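Side-chain contacts in lipoprotein (Bacillus anthracis, PDB 4JG9), which is of unknown function but is a putative lipoprotein that probably binds lipid, built from two antiparallel beta sheets packed face to face: residues V156-I159 and K164-D167; W92-P97 and G102-I107; V39-F44 and V114-L119; I75-S80 and F169-E174. All coordinates share one frame; numbering follows the deposited sequence.

Interaction 1: residues V156-I159 and K164-D167; sequences VLNI and KYYD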
# COMPACT_ATOMS: atom_id res chain seq x y z
N VAL A 156 7.34 -13.67 5.06
CA VAL A 156 8.10 -13.90 3.84
C VAL A 156 8.27 -12.58 3.09
O VAL A 156 7.33 -11.79 2.99
CB VAL A 156 7.47 -14.98 2.93
CG1 VAL A 156 6.07 -14.56 2.47
CG2 VAL A 156 8.39 -15.28 1.73
N LEU A 157 9.48 -12.34 2.60
CA LEU A 157 9.75 -11.13 1.85
C LEU A 157 9.92 -11.45 0.37
O LEU A 157 10.92 -12.04 -0.03
CB LEU A 157 11.03 -10.49 2.39
CG LEU A 157 10.92 -9.45 3.49
CD1 LEU A 157 9.95 -9.87 4.55
CD2 LEU A 157 12.29 -9.21 4.10
N ASN A 158 8.94 -11.06 -0.45
CA ASN A 158 9.02 -11.30 -1.89
C ASN A 158 9.65 -10.11 -2.59
O ASN A 158 9.21 -8.98 -2.43
CB ASN A 158 7.64 -11.58 -2.48
CG ASN A 158 6.95 -12.71 -1.78
OD1 ASN A 158 7.29 -13.88 -1.98
ND2 ASN A 158 5.96 -12.38 -0.93
N ILE A 159 10.72 -10.37 -3.35
CA ILE A 159 11.54 -9.29 -3.88
C ILE A 159 11.44 -9.23 -5.40
O ILE A 159 11.56 -10.25 -6.09
CB ILE A 159 13.01 -9.44 -3.44
CG1 ILE A 159 13.13 -9.42 -1.91
CG2 ILE A 159 13.89 -8.36 -4.04
CD1 ILE A 159 14.19 -10.38 -1.41
N LYS A 164 9.80 -7.47 -11.96
CA LYS A 164 10.02 -8.89 -12.25
C LYS A 164 10.49 -9.61 -10.99
O LYS A 164 11.37 -9.11 -10.28
CB LYS A 164 11.05 -9.04 -13.36
CG LYS A 164 11.43 -10.47 -13.72
CD LYS A 164 12.50 -10.44 -14.80
CE LYS A 164 13.05 -11.81 -15.07
NZ LYS A 164 12.08 -12.65 -15.81
N TYR A 165 9.90 -10.77 -10.70
CA TYR A 165 10.25 -11.53 -9.50
C TYR A 165 11.75 -11.85 -9.46
O TYR A 165 12.32 -12.32 -10.44
CB TYR A 165 9.44 -12.82 -9.43
CG TYR A 165 9.75 -13.67 -8.22
CD1 TYR A 165 9.15 -13.42 -6.99
CD2 TYR A 165 10.66 -14.73 -8.31
CE1 TYR A 165 9.44 -14.20 -5.88
CE2 TYR A 165 10.95 -15.51 -7.20
CZ TYR A 165 10.35 -15.24 -5.99
OH TYR A 165 10.64 -16.02 -4.89
N TYR A 166 12.37 -11.61 -8.31
CA TYR A 166 13.80 -11.86 -8.17
C TYR A 166 14.07 -13.03 -7.24
O TYR A 166 14.69 -14.01 -7.63
CB TYR A 166 14.53 -10.62 -7.64
CG TYR A 166 16.02 -10.85 -7.54
CD1 TYR A 166 16.80 -10.91 -8.68
CD2 TYR A 166 16.63 -11.07 -6.31
CE1 TYR A 166 18.16 -11.15 -8.61
CE2 TYR A 166 18.00 -11.31 -6.22
CZ TYR A 166 18.75 -11.35 -7.38
OH TYR A 166 20.10 -11.59 -7.32
N ASP A 167 13.63 -12.89 -6.00
CA ASP A 167 13.73 -13.96 -5.03
C ASP A 167 12.84 -13.69 -3.82
O ASP A 167 12.06 -12.72 -3.81
CB ASP A 167 15.18 -14.15 -4.58
CG ASP A 167 15.54 -15.62 -4.41
OD1 ASP A 167 14.65 -16.38 -3.95
OD2 ASP A 167 16.68 -16.03 -4.76
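Ile-159 meets two residues of 164-167 at once. Its O accepts a 2.7 Å hydrogen bond from Tyr-166 N, with the donor tilted 15° from the carbonyl plane. The same O takes a weak bond from Asp-167 N at 3.4 Å. In return Ile-159 N gives a 2.7 Å bond to Asp-167 O, nearly along the C=O axis. Two residues thus face one, which is a classic beta bulge in the hairpin of strands 153-161 and 164-173. Side chains touch only lightly here. Ile-159 CB lies 3.4 Å from the backbone Asp-167 O, and Ile-159 CG2 lies 4.3 Å from Tyr-166 CB. With CG anti to the backbone N (chi1 -178°), Tyr-166 keeps CB by Ile-159 and turns its ring off toward Asp-96 and Lys-74. Tyr-166 OH hydrogen-bonds Asp-96 OD2, and the ring makes a cation-pi contact with Lys-74. Outside the two segments, Lys-74 NZ also pairs with Asp-167 OD2 in a salt bridge. Asn-158 OD1 comes to the edge of the Tyr-165 ring and is hydrogen-bonded with Gln-168 NE2 of the same hairpin, while Asn-158 ND2 bonds Ile-107 O of the next strand. Lys-74 probably balances the Asp-167 charge.

Interaction 2: residues W92-P97 and G102-I107; sequences WYFLDP and GKLSII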
# COMPACT_ATOMS: atom_id res chain seq x y z
N TRP A 92 20.79 -3.26 3.16
CA TRP A 92 20.59 -4.35 2.22
C TRP A 92 21.82 -4.49 1.32
O TRP A 92 22.49 -3.50 1.02
CB TRP A 92 19.34 -4.13 1.39
CG TRP A 92 18.11 -4.53 2.13
CD1 TRP A 92 17.60 -3.94 3.25
CD2 TRP A 92 17.23 -5.61 1.81
NE1 TRP A 92 16.46 -4.59 3.66
CE2 TRP A 92 16.21 -5.62 2.79
CE3 TRP A 92 17.20 -6.57 0.79
CZ2 TRP A 92 15.16 -6.55 2.78
CZ3 TRP A 92 16.16 -7.50 0.79
CH2 TRP A 92 15.16 -7.48 1.78
N TYR A 93 22.10 -5.73 0.92
CA TYR A 93 23.31 -6.03 0.15
C TYR A 93 22.97 -6.78 -1.13
O TYR A 93 22.28 -7.81 -1.10
CB TYR A 93 24.28 -6.86 0.99
CG TYR A 93 24.78 -6.17 2.24
CD1 TYR A 93 24.05 -6.21 3.42
CD2 TYR A 93 25.99 -5.49 2.24
CE1 TYR A 93 24.51 -5.58 4.57
CE2 TYR A 93 26.45 -4.85 3.38
CZ TYR A 93 25.71 -4.91 4.55
OH TYR A 93 26.16 -4.28 5.69
N PHE A 94 23.50 -6.28 -2.25
CA PHE A 94 23.24 -6.86 -3.56
C PHE A 94 24.44 -7.67 -4.02
O PHE A 94 25.31 -7.14 -4.71
CB PHE A 94 22.87 -5.77 -4.56
CG PHE A 94 21.78 -4.88 -4.06
CD1 PHE A 94 20.48 -5.34 -3.98
CD2 PHE A 94 22.05 -3.59 -3.63
CE1 PHE A 94 19.48 -4.54 -3.50
CE2 PHE A 94 21.06 -2.79 -3.15
CZ PHE A 94 19.76 -3.26 -3.08
N LEU A 95 24.45 -8.93 -3.62
CA LEU A 95 25.59 -9.82 -3.78
C LEU A 95 25.73 -10.30 -5.21
O LEU A 95 26.84 -10.57 -5.68
CB LEU A 95 25.44 -11.03 -2.84
CG LEU A 95 25.01 -10.68 -1.41
CD1 LEU A 95 24.70 -11.94 -0.63
CD2 LEU A 95 26.10 -9.88 -0.70
N ASP A 96 24.60 -10.41 -5.89
CA ASP A 96 24.57 -10.88 -7.27
C ASP A 96 25.36 -9.92 -8.18
O ASP A 96 25.01 -8.74 -8.31
CB ASP A 96 23.12 -11.00 -7.71
CG ASP A 96 22.97 -11.63 -9.08
OD1 ASP A 96 23.98 -11.80 -9.80
OD2 ASP A 96 21.81 -11.94 -9.45
N PRO A 97 26.45 -10.43 -8.78
CA PRO A 97 27.29 -9.64 -9.70
C PRO A 97 26.53 -9.28 -10.97
O PRO A 97 26.98 -8.41 -11.72
CB PRO A 97 28.46 -10.58 -10.01
CG PRO A 97 27.97 -11.94 -9.73
CD PRO A 97 26.99 -11.79 -8.59
N GLY A 102 16.72 -1.81 -12.02
CA GLY A 102 15.34 -1.38 -11.85
C GLY A 102 15.00 -0.91 -10.44
O GLY A 102 15.82 -1.02 -9.53
N LYS A 103 13.79 -0.39 -10.25
CA LYS A 103 13.38 -0.05 -8.90
C LYS A 103 13.19 -1.36 -8.13
O LYS A 103 12.80 -2.39 -8.71
CB LYS A 103 12.05 0.72 -8.88
CG LYS A 103 11.97 1.91 -9.80
CD LYS A 103 12.87 3.04 -9.40
CE LYS A 103 12.47 4.28 -10.21
NZ LYS A 103 13.60 5.23 -10.31
N LEU A 104 13.45 -1.32 -6.84
CA LEU A 104 13.33 -2.52 -6.00
C LEU A 104 12.01 -2.53 -5.27
O LEU A 104 11.64 -1.54 -4.62
CB LEU A 104 14.48 -2.57 -4.99
CG LEU A 104 14.51 -3.74 -4.01
CD1 LEU A 104 14.99 -5.00 -4.69
CD2 LEU A 104 15.41 -3.39 -2.84
N SER A 105 11.28 -3.64 -5.37
CA SER A 105 10.03 -3.81 -4.63
C SER A 105 10.11 -4.94 -3.61
O SER A 105 10.72 -5.99 -3.86
CB SER A 105 8.85 -4.07 -5.58
OG SER A 105 8.74 -3.10 -6.60
N ILE A 106 9.49 -4.71 -2.47
CA ILE A 106 9.37 -5.75 -1.47
C ILE A 106 7.91 -5.88 -1.06
O ILE A 106 7.31 -4.92 -0.58
CB ILE A 106 10.19 -5.44 -0.22
CG1 ILE A 106 11.67 -5.43 -0.55
CG2 ILE A 106 9.91 -6.49 0.85
CD1 ILE A 106 12.50 -4.81 0.52
N ILE A 107 7.36 -7.07 -1.24
CA ILE A 107 5.99 -7.36 -0.87
C ILE A 107 5.98 -8.46 0.18
O ILE A 107 6.40 -9.58 -0.10
CB ILE A 107 5.20 -7.85 -2.08
CG1 ILE A 107 5.24 -6.80 -3.20
CG2 ILE A 107 3.77 -8.19 -1.69
CD1 ILE A 107 4.34 -7.13 -4.38
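This contact belongs to the core between the two beta sheets. Strand 88-94 lies in one sheet and strand 102-110 in the other, and their side chains meet in between. The backbones stay well apart: the CA atoms of Phe-94 and Leu-104, the nearest pair, are 11.1 Å from each other. No hydrogen bond joins the two segments.

Two side-chain pairs make the contact. Ile-106 and Trp-92 approach from opposite directions. The methyl CD1 of Ile-106 sits over one face of the indole, toward its rim. It is 3.9 Å from Trp-92 CZ2 and 4.0 Å from Trp-92 CH2. Measured to the centroid of the Trp-92 six-membered ring, Ile-106 CD1 is 4.3 Å away and 27° off the ring normal, which makes a CH-pi contact. The extended end of Ile-106 (chi2 165°) carries this methyl out from its strand to the ring. The second pair is looser and turned differently. Leu-104 CD2 comes to the edge of the Phe-94 ring, near its plane, 4.3 Å from Phe-94 CE1. Thus one ring offers a face and the other an edge.

Each pair is two residues on from the other along its strand, as the alternation of a beta strand requires. Around them, Trp-92 also packs on Leu-145 and Met-147 of strand 142-147 and on Ile-75 and Met-77 of strand 75-78. Phe-94 rests on Leu-143 and Ile-75. In the opposite sheet Leu-104 lies beside Ile-159 and Val-161 of strand 153-161.

Interaction 3: residues V39-F44 and V114-L119; sequences VNAPSF and VTPTPL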
# COMPACT_ATOMS: atom_id res chain seq x y z
N VAL A 39 -7.71 -6.57 0.14
CA VAL A 39 -6.80 -5.47 -0.15
C VAL A 39 -6.34 -5.52 -1.60
O VAL A 39 -6.42 -6.57 -2.25
CB VAL A 39 -5.53 -5.49 0.73
CG1 VAL A 39 -5.91 -5.48 2.20
CG2 VAL A 39 -4.68 -6.70 0.40
N ASN A 40 -5.84 -4.39 -2.10
CA ASN A 40 -5.19 -4.35 -3.40
C ASN A 40 -3.71 -4.68 -3.28
O ASN A 40 -3.09 -4.48 -2.23
CB ASN A 40 -5.35 -2.97 -4.04
CG ASN A 40 -6.71 -2.78 -4.68
OD1 ASN A 40 -7.22 -3.69 -5.34
ND2 ASN A 40 -7.31 -1.60 -4.48
N ALA A 41 -3.13 -5.15 -4.37
CA ALA A 41 -1.71 -5.46 -4.42
C ALA A 41 -1.22 -5.03 -5.80
O ALA A 41 -2.02 -4.80 -6.71
CB ALA A 41 -1.49 -6.94 -4.20
N PRO A 42 0.10 -4.89 -5.96
CA PRO A 42 0.61 -4.57 -7.30
C PRO A 42 0.24 -5.67 -8.30
O PRO A 42 0.14 -6.83 -7.92
CB PRO A 42 2.14 -4.53 -7.09
CG PRO A 42 2.29 -4.16 -5.64
CD PRO A 42 1.15 -4.85 -4.93
N SER A 43 0.05 -5.31 -9.56
CA SER A 43 -0.36 -6.30 -10.55
C SER A 43 0.68 -7.38 -10.80
O SER A 43 0.35 -8.44 -11.33
CB SER A 43 -0.71 -5.62 -11.86
OG SER A 43 0.46 -5.09 -12.45
N PHE A 44 1.94 -7.12 -10.46
CA PHE A 44 3.00 -8.12 -10.66
C PHE A 44 3.09 -9.09 -9.50
O PHE A 44 3.90 -10.02 -9.53
CB PHE A 44 4.37 -7.48 -10.96
CG PHE A 44 4.79 -6.43 -9.97
CD1 PHE A 44 5.47 -6.78 -8.80
CD2 PHE A 44 4.52 -5.08 -10.20
CE1 PHE A 44 5.89 -5.80 -7.88
CE2 PHE A 44 4.92 -4.10 -9.29
CZ PHE A 44 5.61 -4.45 -8.13
N VAL A 114 -2.96 -14.30 3.30
CA VAL A 114 -3.04 -14.12 1.85
C VAL A 114 -3.11 -12.63 1.55
O VAL A 114 -3.44 -12.21 0.45
CB VAL A 114 -4.26 -14.85 1.24
CG1 VAL A 114 -4.11 -16.35 1.39
CG2 VAL A 114 -5.55 -14.36 1.88
N THR A 115 -2.81 -11.82 2.57
CA THR A 115 -2.93 -10.38 2.46
C THR A 115 -1.55 -9.72 2.38
O THR A 115 -0.88 -9.56 3.39
CB THR A 115 -3.66 -9.82 3.68
OG1 THR A 115 -4.81 -10.61 3.94
CG2 THR A 115 -4.07 -8.41 3.43
N PRO A 116 -1.14 -9.31 1.17
CA PRO A 116 0.19 -8.71 1.01
C PRO A 116 0.23 -7.30 1.58
O PRO A 116 -0.80 -6.64 1.69
CB PRO A 116 0.36 -8.67 -0.51
CG PRO A 116 -1.04 -8.59 -1.04
CD PRO A 116 -1.87 -9.43 -0.10
N THR A 117 1.41 -6.88 1.99
CA THR A 117 1.57 -5.55 2.53
C THR A 117 2.94 -5.02 2.19
O THR A 117 3.87 -5.79 1.98
CB THR A 117 1.38 -5.54 4.06
OG1 THR A 117 1.36 -4.20 4.54
CG2 THR A 117 2.51 -6.28 4.73
N PRO A 118 3.05 -3.71 2.10
CA PRO A 118 4.33 -3.06 1.88
C PRO A 118 5.01 -2.85 3.21
O PRO A 118 4.33 -2.70 4.21
CB PRO A 118 3.94 -1.72 1.28
CG PRO A 118 2.58 -1.46 1.78
CD PRO A 118 1.92 -2.80 1.83
N LEU A 119 6.33 -2.85 3.25
CA LEU A 119 6.99 -2.51 4.45
C LEU A 119 7.91 -1.34 4.29
O LEU A 119 8.61 -1.05 5.24
CB LEU A 119 7.71 -3.72 5.06
CG LEU A 119 8.48 -4.67 4.16
CD1 LEU A 119 9.68 -3.98 3.54
CD2 LEU A 119 8.93 -5.86 4.97
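Val-39 reaches from the N-terminal loop to Thr-115 and Pro-116. Its CB points toward 114-119 and divides into two methyls. CG1 lies 3.7 Å from Thr-115 CG2. CG2, set between the backbone N and the carbonyl carbon, touches both residues: it is 3.5 Å from Thr-115 CG2 and 3.9 Å from Pro-116 CD. The threonine methyl therefore meets both tips of the valine, and the two side chains cross at about a right angle. Thr-115 has CG2 anti to its N, and it is this methyl, not the hydroxyl, that faces the valine. Two residues on, Ala-41 CB meets the next corner of the proline ring, 3.6 Å from Pro-116 CG. All these contacts are apolar, and no hydrogen bond joins the two segments.

Asn-40, between the two, points away from 114-119. It bonds the second subunit, with its N to Thr-117 OG1 and its ND2 to Pro-118 O and Ser-148 O of that chain. The loop is thus held between its own chain and the partner. On its own chain, Pro-116 packs on Ile-107 of strand 102-110 and on Phe-45, next to the short strand 117-118, which pairs with 102-110.

Interaction 4: residues I75-S80 and F169-E174; sequences IAMADS and FVITAE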
# COMPACT_ATOMS: atom_id res chain seq x y z
N ILE A 75 20.94 -11.77 -2.83
CA ILE A 75 20.52 -10.63 -2.06
C ILE A 75 20.37 -10.99 -0.59
O ILE A 75 19.92 -12.07 -0.26
CB ILE A 75 19.22 -10.03 -2.62
CG1 ILE A 75 18.96 -8.65 -2.03
CG2 ILE A 75 18.05 -10.97 -2.39
CD1 ILE A 75 17.91 -7.86 -2.78
N ALA A 76 20.73 -10.07 0.29
CA ALA A 76 20.61 -10.29 1.72
C ALA A 76 20.51 -8.98 2.46
O ALA A 76 20.83 -7.92 1.90
CB ALA A 76 21.81 -11.10 2.22
N MSE A 77 20.05 -9.04 3.71
CA MSE A 77 20.05 -7.87 4.58
C MSE A 77 20.97 -8.12 5.76
O MSE A 77 21.30 -9.27 6.06
CB MSE A 77 18.65 -7.54 5.07
CG MSE A 77 17.94 -8.73 5.71
SE MSE A 77 16.19 -8.25 6.51
CE MSE A 77 16.88 -8.09 8.32
N ALA A 78 21.39 -7.05 6.43
CA ALA A 78 22.18 -7.20 7.64
C ALA A 78 21.36 -8.00 8.65
O ALA A 78 20.15 -7.79 8.80
CB ALA A 78 22.55 -5.85 8.20
N ASP A 79 22.03 -8.91 9.36
CA ASP A 79 21.34 -9.69 10.37
C ASP A 79 21.07 -8.77 11.55
O ASP A 79 21.82 -8.72 12.51
CB ASP A 79 22.16 -10.89 10.82
CG ASP A 79 21.33 -11.86 11.64
OD1 ASP A 79 20.18 -11.50 12.02
OD2 ASP A 79 21.83 -12.96 11.95
N SER A 80 19.98 -8.03 11.45
CA SER A 80 19.64 -7.10 12.51
C SER A 80 18.28 -7.51 13.10
O SER A 80 17.42 -8.00 12.37
CB SER A 80 19.58 -5.69 11.95
OG SER A 80 19.23 -4.76 12.95
N PHE A 169 12.68 -14.56 0.79
CA PHE A 169 13.17 -15.25 1.97
C PHE A 169 12.37 -14.88 3.21
O PHE A 169 11.63 -13.90 3.21
CB PHE A 169 14.69 -15.08 2.17
CG PHE A 169 15.13 -13.68 2.44
CD1 PHE A 169 15.21 -13.19 3.73
CD2 PHE A 169 15.48 -12.85 1.39
CE1 PHE A 169 15.62 -11.88 3.98
CE2 PHE A 169 15.89 -11.54 1.63
CZ PHE A 169 15.96 -11.06 2.92
N VAL A 170 12.50 -15.69 4.26
CA VAL A 170 11.69 -15.54 5.45
C VAL A 170 12.48 -14.93 6.60
O VAL A 170 13.63 -15.30 6.85
CB VAL A 170 11.10 -16.91 5.89
CG1 VAL A 170 10.43 -16.81 7.24
CG2 VAL A 170 10.11 -17.40 4.84
N ILE A 171 11.87 -13.98 7.30
CA ILE A 171 12.52 -13.35 8.44
C ILE A 171 11.62 -13.47 9.65
O ILE A 171 10.44 -13.83 9.52
CB ILE A 171 12.85 -11.86 8.17
CG1 ILE A 171 11.57 -11.08 7.83
CG2 ILE A 171 13.82 -11.73 7.00
CD1 ILE A 171 11.26 -10.02 8.81
N THR A 172 12.16 -13.19 10.83
CA THR A 172 11.40 -13.24 12.07
C THR A 172 11.23 -11.85 12.63
O THR A 172 12.19 -11.09 12.73
CB THR A 172 12.11 -14.08 13.13
OG1 THR A 172 12.39 -15.38 12.60
CG2 THR A 172 11.25 -14.21 14.37
N ALA A 173 10.01 -11.50 13.01
CA ALA A 173 9.79 -10.26 13.73
C ALA A 173 9.47 -10.60 15.17
O ALA A 173 8.64 -11.48 15.46
CB ALA A 173 8.65 -9.45 13.11
N GLU A 174 10.13 -9.90 16.09
CA GLU A 174 9.95 -10.14 17.51
C GLU A 174 8.90 -9.18 18.05
O GLU A 174 8.35 -9.39 19.13
CB GLU A 174 11.28 -9.96 18.23
CG GLU A 174 12.30 -11.02 17.89
CD GLU A 174 13.72 -10.56 18.15
OE1 GLU A 174 14.01 -10.11 19.28
OE2 GLU A 174 14.56 -10.67 17.22
OXT GLU A 174 8.58 -8.16 17.43
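Here the two facing sheets pack against each other in the buried interior. Strand 75-78 belongs to one sheet and residues 169-173 of strand 164-173 to the other. The strand segments run nearly parallel, at 11°, with axes 10.0 Å apart at closest approach. The bridge between them is made mainly by side chains.

Met-77, modelled as selenomethionine, is the central one. Its CG comes to the edge of the Phe-169 ring, near the ring plane, with Met-77 CG 4.1 Å from Phe-169 CZ. Further along, Met-77 SE lies 4.2 Å from Ile-171 CG2. One side chain therefore touches two successive inward residues of strand 164-173. A bend at chi3 (-98°) follows at the SE that meets Ile-171 and turns CE off the line of the chain. Ile-75 adds a looser touch, its backbone O standing 4.5 Å from Phe-169 CE2.

Other strands close the group. Phe-169 also packs on Ile-159 of strand 153-161 and on Trp-92 of strand 88-94. Met-77 rests on Ile-90 and Trp-92, and Ile-171 on Leu-157. Ile-82, from a loop, touches both Met-77 and Ile-171.

No hydrogen bond or charge pair links the segments. The attraction between them is therefore probably dispersion and the burial of apolar surface, with no directed bond.

In the fold
Interactions 2 and 4 are the buried contacts. Both join the two sheets through apolar side chains, and they touch where Trp-92 meets Phe-169. Interaction 1 is partly buried and works within one sheet. Its chemistry is mainly backbone hydrogen bonding, with polar side-chain ends bonded to residues around the hairpin. It shares strand 164-173 with interaction 4, and Ile-159 packs on Leu-104 of interaction 2. Interaction 3 is more peripheral, about 13 Å between its centre and that of the chain. It is apolar too, but it presses a loop against 114-119, next to the short strand 117-118 that pairs with 102-110, beside the other subunit. Interactions 3 and 4 lie on opposite sides of the chain's centre and do not touch.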